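Local atomic coordinates of adhesion G-protein coupled receptor G6 (Danio rerio, PDB entry 6V55), a protein that probably acts as a cell-surface adhesion receptor with a role in myelination, its extracellular region binding calcium. Residues 45-48 with 49-52; 114-117 with 118-121. All coordinates share one frame; numbering follows the deposited sequence.

Interaction 1 (45-48 with 49-52)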
loop_
_atom_site.group_PDB
_atom_site.type_symbol
_atom_site.label_atom_id
_atom_site.label_comp_id
_atom_site.label_asym_id
_atom_site.label_seq_id
_atom_site.Cartn_x
_atom_site.Cartn_y
_atom_site.Cartn_z
ATOM N N ILE A 45 -7.970 -5.261 -8.810
ATOM C CA ILE A 45 -8.163 -5.112 -7.379
ATOM C C ILE A 45 -9.422 -4.299 -7.142
ATOM O O ILE A 45 -9.906 -3.570 -8.006
ATOM C CB ILE A 45 -6.966 -4.475 -6.642
ATOM C CG1 ILE A 45 -6.825 -2.993 -7.001
ATOM C CG2 ILE A 45 -5.681 -5.247 -6.894
ATOM C CD1 ILE A 45 -5.787 -2.267 -6.162
ATOM N N THR A 46 -9.967 -4.440 -5.941
ATOM C CA THR A 46 -11.125 -3.674 -5.502
ATOM C C THR A 46 -10.904 -3.380 -4.027
ATOM O O THR A 46 -10.626 -4.293 -3.242
ATOM C CB THR A 46 -12.438 -4.449 -5.735
ATOM O OG1 THR A 46 -12.785 -4.422 -7.135
ATOM C CG2 THR A 46 -13.597 -3.868 -4.909
ATOM N N PHE A 47 -10.966 -2.109 -3.664
ATOM C CA PHE A 47 -10.921 -1.726 -2.263
ATOM C C PHE A 47 -12.300 -1.965 -1.667
ATOM O O PHE A 47 -13.263 -1.306 -2.049
ATOM C CB PHE A 47 -10.525 -0.264 -2.122
ATOM C CG PHE A 47 -9.097 0.040 -2.522
ATOM C CD1 PHE A 47 -8.112 0.154 -1.550
ATOM C CD2 PHE A 47 -8.748 0.236 -3.855
ATOM C CE1 PHE A 47 -6.808 0.444 -1.891
ATOM C CE2 PHE A 47 -7.446 0.506 -4.218
ATOM C CZ PHE A 47 -6.474 0.616 -3.231
ATOM N N LEU A 48 -12.418 -2.915 -0.750
ATOM C CA LEU A 48 -13.694 -3.116 -0.089
ATOM C C LEU A 48 -13.943 -2.082 0.998
ATOM O O LEU A 48 -15.099 -1.863 1.387
ATOM C CB LEU A 48 -13.745 -4.527 0.499
ATOM C CG LEU A 48 -13.354 -5.624 -0.501
ATOM C CD1 LEU A 48 -13.208 -7.012 0.161
ATOM C CD2 LEU A 48 -14.366 -5.668 -1.612
ATOM N N ASP A 49 -12.882 -1.448 1.488
ATOM C CA ASP A 49 -12.883 -0.504 2.598
ATOM C C ASP A 49 -11.524 0.173 2.595
ATOM O O ASP A 49 -10.530 -0.466 2.254
ATOM C CB ASP A 49 -13.109 -1.212 3.934
ATOM C CG ASP A 49 -13.441 -0.250 5.044
ATOM O OD1 ASP A 49 -13.731 0.925 4.714
ATOM O OD2 ASP A 49 -13.388 -0.652 6.235
ATOM N N PHE A 50 -11.486 1.461 2.954
ATOM C CA PHE A 50 -10.241 2.245 2.876
ATOM C C PHE A 50 -10.390 3.496 3.727
ATOM O O PHE A 50 -11.176 4.387 3.362
ATOM C CB PHE A 50 -9.908 2.647 1.416
ATOM C CG PHE A 50 -8.611 3.427 1.248
ATOM C CD1 PHE A 50 -8.589 4.837 1.264
ATOM C CD2 PHE A 50 -7.424 2.758 0.989
ATOM C CE1 PHE A 50 -7.408 5.541 1.108
ATOM C CE2 PHE A 50 -6.247 3.454 0.806
ATOM C CZ PHE A 50 -6.242 4.848 0.865
ATOM N N GLU A 51 -9.577 3.620 4.780
ATOM C CA GLU A 51 -9.448 4.884 5.497
ATOM C C GLU A 51 -8.004 5.054 5.943
ATOM O O GLU A 51 -7.517 4.281 6.773
ATOM C CB GLU A 51 -10.390 4.946 6.700
ATOM C CG GLU A 51 -10.272 6.247 7.506
ATOM C CD GLU A 51 -10.969 6.199 8.882
ATOM O OE1 GLU A 51 -11.051 5.106 9.515
ATOM O OE2 GLU A 51 -11.432 7.280 9.326
ATOM N N LEU A 52 -7.323 6.063 5.402
ATOM C CA LEU A 52 -5.966 6.399 5.808
ATOM C C LEU A 52 -5.941 7.805 6.389
ATOM O O LEU A 52 -6.896 8.574 6.251
ATOM C CB LEU A 52 -4.998 6.306 4.629
ATOM C CG LEU A 52 -4.084 5.085 4.603
ATOM C CD1 LEU A 52 -4.914 3.835 4.435
ATOM C CD2 LEU A 52 -3.127 5.214 3.457
#
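Phe-47 and Phe-50 stand side by side and point the same way, with the CD1 and CE1 atoms of Phe-47 set against CD2 of Phe-50, both at 3.7 Å. The ring planes are almost perpendicular (89°), but the rings meet obliquely, with 5.5 Å between their centroids. CG of Phe-50 lies anti to its backbone N (chi1 -178°), which lays its ring beside that of Phe-47. Both rings are buried and reach strand 62-66, Phe-47 against Val-65 and Phe-50 against Val-63.

Between them, Leu-48 and Asp-49 have their side chains on the other side of the strand from the rings. Leu-48 is exposed, and its near-helical backbone makes the corner in the chain. The Asp-49 carboxylate is held mainly from outside the corner: OD2 forms a salt bridge with Lys-104 NZ and a hydrogen bond with Tyr-21 OH. Its OD1 takes only a weak local hydrogen bond from Phe-50 N, the next residue, at 2.9 Å and bent to 123° at the hydrogen. The lysine is likely to favour the charged form of the carboxylate.

In a regular strand, residues three apart would face opposite sides; here one extra residue brings both phenylalanines into the same core. Leu-48 and Asp-49 each bond through the backbone to His-107 on strand 105-114, which makes this a classic beta bulge in strand 41-51 of the CUB domain's beta-sandwich.

Interaction 2 (114-117 with 118-121)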
loop_
_atom_site.group_PDB
_atom_site.type_symbol
_atom_site.label_atom_id
_atom_site.label_comp_id
_atom_site.label_asym_id
_atom_site.label_seq_id
_atom_site.Cartn_x
_atom_site.Cartn_y
_atom_site.Cartn_z
ATOM N N ALA A 114 -9.083 -12.753 -17.170
ATOM C CA ALA A 114 -8.539 -12.977 -18.502
ATOM C C ALA A 114 -8.728 -11.733 -19.353
ATOM O O ALA A 114 -9.732 -11.027 -19.219
ATOM C CB ALA A 114 -9.205 -14.189 -19.149
ATOM N N VAL A 115 -7.713 -11.430 -20.172
ATOM C CA VAL A 115 -7.864 -10.408 -21.199
ATOM C C VAL A 115 -8.961 -10.874 -22.156
ATOM O O VAL A 115 -9.068 -12.074 -22.462
ATOM C CB VAL A 115 -6.507 -10.146 -21.888
ATOM C CG1 VAL A 115 -5.836 -11.433 -22.281
ATOM C CG2 VAL A 115 -6.625 -9.251 -23.118
ATOM N N THR A 116 -9.871 -9.951 -22.500
ATOM C CA THR A 116 -10.975 -10.203 -23.417
ATOM C C THR A 116 -10.480 -10.691 -24.788
ATOM O O THR A 116 -9.339 -10.438 -25.217
ATOM C CB THR A 116 -11.821 -8.936 -23.626
ATOM O OG1 THR A 116 -11.040 -7.930 -24.291
ATOM C CG2 THR A 116 -12.311 -8.370 -22.325
ATOM N N LEU A 117 -11.360 -11.443 -25.455
ATOM C CA LEU A 117 -11.087 -11.902 -26.804
ATOM C C LEU A 117 -11.027 -10.759 -27.805
ATOM O O LEU A 117 -10.296 -10.871 -28.796
ATOM C CB LEU A 117 -12.141 -12.922 -27.213
ATOM C CG LEU A 117 -11.749 -13.993 -28.233
ATOM C CD1 LEU A 117 -10.305 -14.459 -28.061
ATOM C CD2 LEU A 117 -12.699 -15.211 -28.225
ATOM N N ARG A 118 -11.699 -9.634 -27.528
ATOM C CA ARG A 118 -11.664 -8.472 -28.409
ATOM C C ARG A 118 -10.394 -7.632 -28.286
ATOM O O ARG A 118 -10.294 -6.595 -28.953
ATOM C CB ARG A 118 -12.886 -7.598 -28.154
ATOM C CG ARG A 118 -14.115 -8.083 -28.882
ATOM C CD ARG A 118 -15.216 -7.061 -28.778
ATOM N NE ARG A 118 -16.398 -7.645 -28.160
ATOM C CZ ARG A 118 -17.394 -8.212 -28.832
ATOM N NH1 ARG A 118 -17.367 -8.269 -30.159
ATOM N NH2 ARG A 118 -18.421 -8.716 -28.167
ATOM N N ASN A 119 -9.445 -8.029 -27.441
ATOM C CA ASN A 119 -8.089 -7.501 -27.457
ATOM C C ASN A 119 -7.118 -8.502 -28.046
ATOM O O ASN A 119 -5.914 -8.392 -27.813
ATOM C CB ASN A 119 -7.632 -7.121 -26.041
ATOM C CG ASN A 119 -8.227 -5.809 -25.571
ATOM O OD1 ASN A 119 -8.082 -4.769 -26.239
ATOM N ND2 ASN A 119 -8.914 -5.845 -24.425
ATOM N N GLN A 120 -7.612 -9.512 -28.756
ATOM C CA GLN A 120 -6.762 -10.575 -29.276
ATOM C C GLN A 120 -7.129 -10.909 -30.719
ATOM O O GLN A 120 -8.301 -10.893 -31.097
ATOM C CB GLN A 120 -6.865 -11.850 -28.405
ATOM C CG GLN A 120 -6.290 -11.727 -27.002
ATOM C CD GLN A 120 -6.737 -12.836 -26.104
ATOM O OE1 GLN A 120 -7.919 -13.166 -26.071
ATOM N NE2 GLN A 120 -5.804 -13.416 -25.349
ATOM N N LYS A 121 -6.119 -11.213 -31.516
ATOM C CA LYS A 121 -6.272 -11.758 -32.856
ATOM C C LYS A 121 -5.875 -13.229 -32.779
ATOM O O LYS A 121 -5.280 -13.666 -31.790
ATOM C CB LYS A 121 -5.408 -10.972 -33.861
ATOM C CG LYS A 121 -6.026 -9.610 -34.319
ATOM C CD LYS A 121 -5.782 -8.432 -33.329
ATOM C CE LYS A 121 -6.487 -7.117 -33.726
ATOM N NZ LYS A 121 -6.705 -6.213 -32.545
#
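Leu-117 O accepts the backbone N-H of Gln-120 at 3.0 Å, with the donor well above the carbonyl plane and an angle of 141° at the hydrogen. One residue earlier, Asn-119 N donates to Thr-116 O across a longer 3.3 Å, though more directly (158°), again from above the plane. The two bonds span overlapping i to i+3 turns, a short 3-10 turn centred on Leu-117 and Arg-118, which lies in the loop from strand 105-114 of the CUB domain to strand 122-123 of the six-stranded sheet in the pentaxin-family region. The side chains fold over the same turn. Thr-116 OG1 sits between its backbone N and carbonyl carbon (chi1 65°), where it comes 3.0 Å from Asn-119 ND2. Val-115 reaches across to Asn-119 and Gln-120, four and five residues on, CG2 lying 3.8 Å from Asn-119 CB and CG1 4.2 Å from Gln-120 CD. Gln-120 crosses back over Thr-116 O, with its CG 3.8 Å from that oxygen. With an alanine in place of Gln-120, the Val-115 CG1 methyl is likely to lose its neighbour and a gap to open beside the Thr-116 carbonyl. The Leu-117 side chain packs on Trp-299 and His-301. Arg-118 carries its guanidinium off to a salt bridge between NH2 and Asp-298 OD2, while Arg-118 O is hydrogen-bonded to Tyr-271 OH.

Interactions 1 and 2 follow one another along the chain and do not touch: their centres are 28 Å apart and their nearest atoms about 11 Å. Strand 105-114 relates them, since it pairs with strand 41-51, faces the Leu-48/Asp-49 bulge through His-107 and then runs on to Ala-114, where interaction 2 begins. The first contact is internal to the CUB sandwich; the second lies in the loop that leaves it for the pentaxin-family region. Calcium lies about 12 Å from the Phe-50 side chain, and Glu-53 of its site follows directly after Leu-52. Attached sugar lies about 5 Å from the Thr-116 side chain.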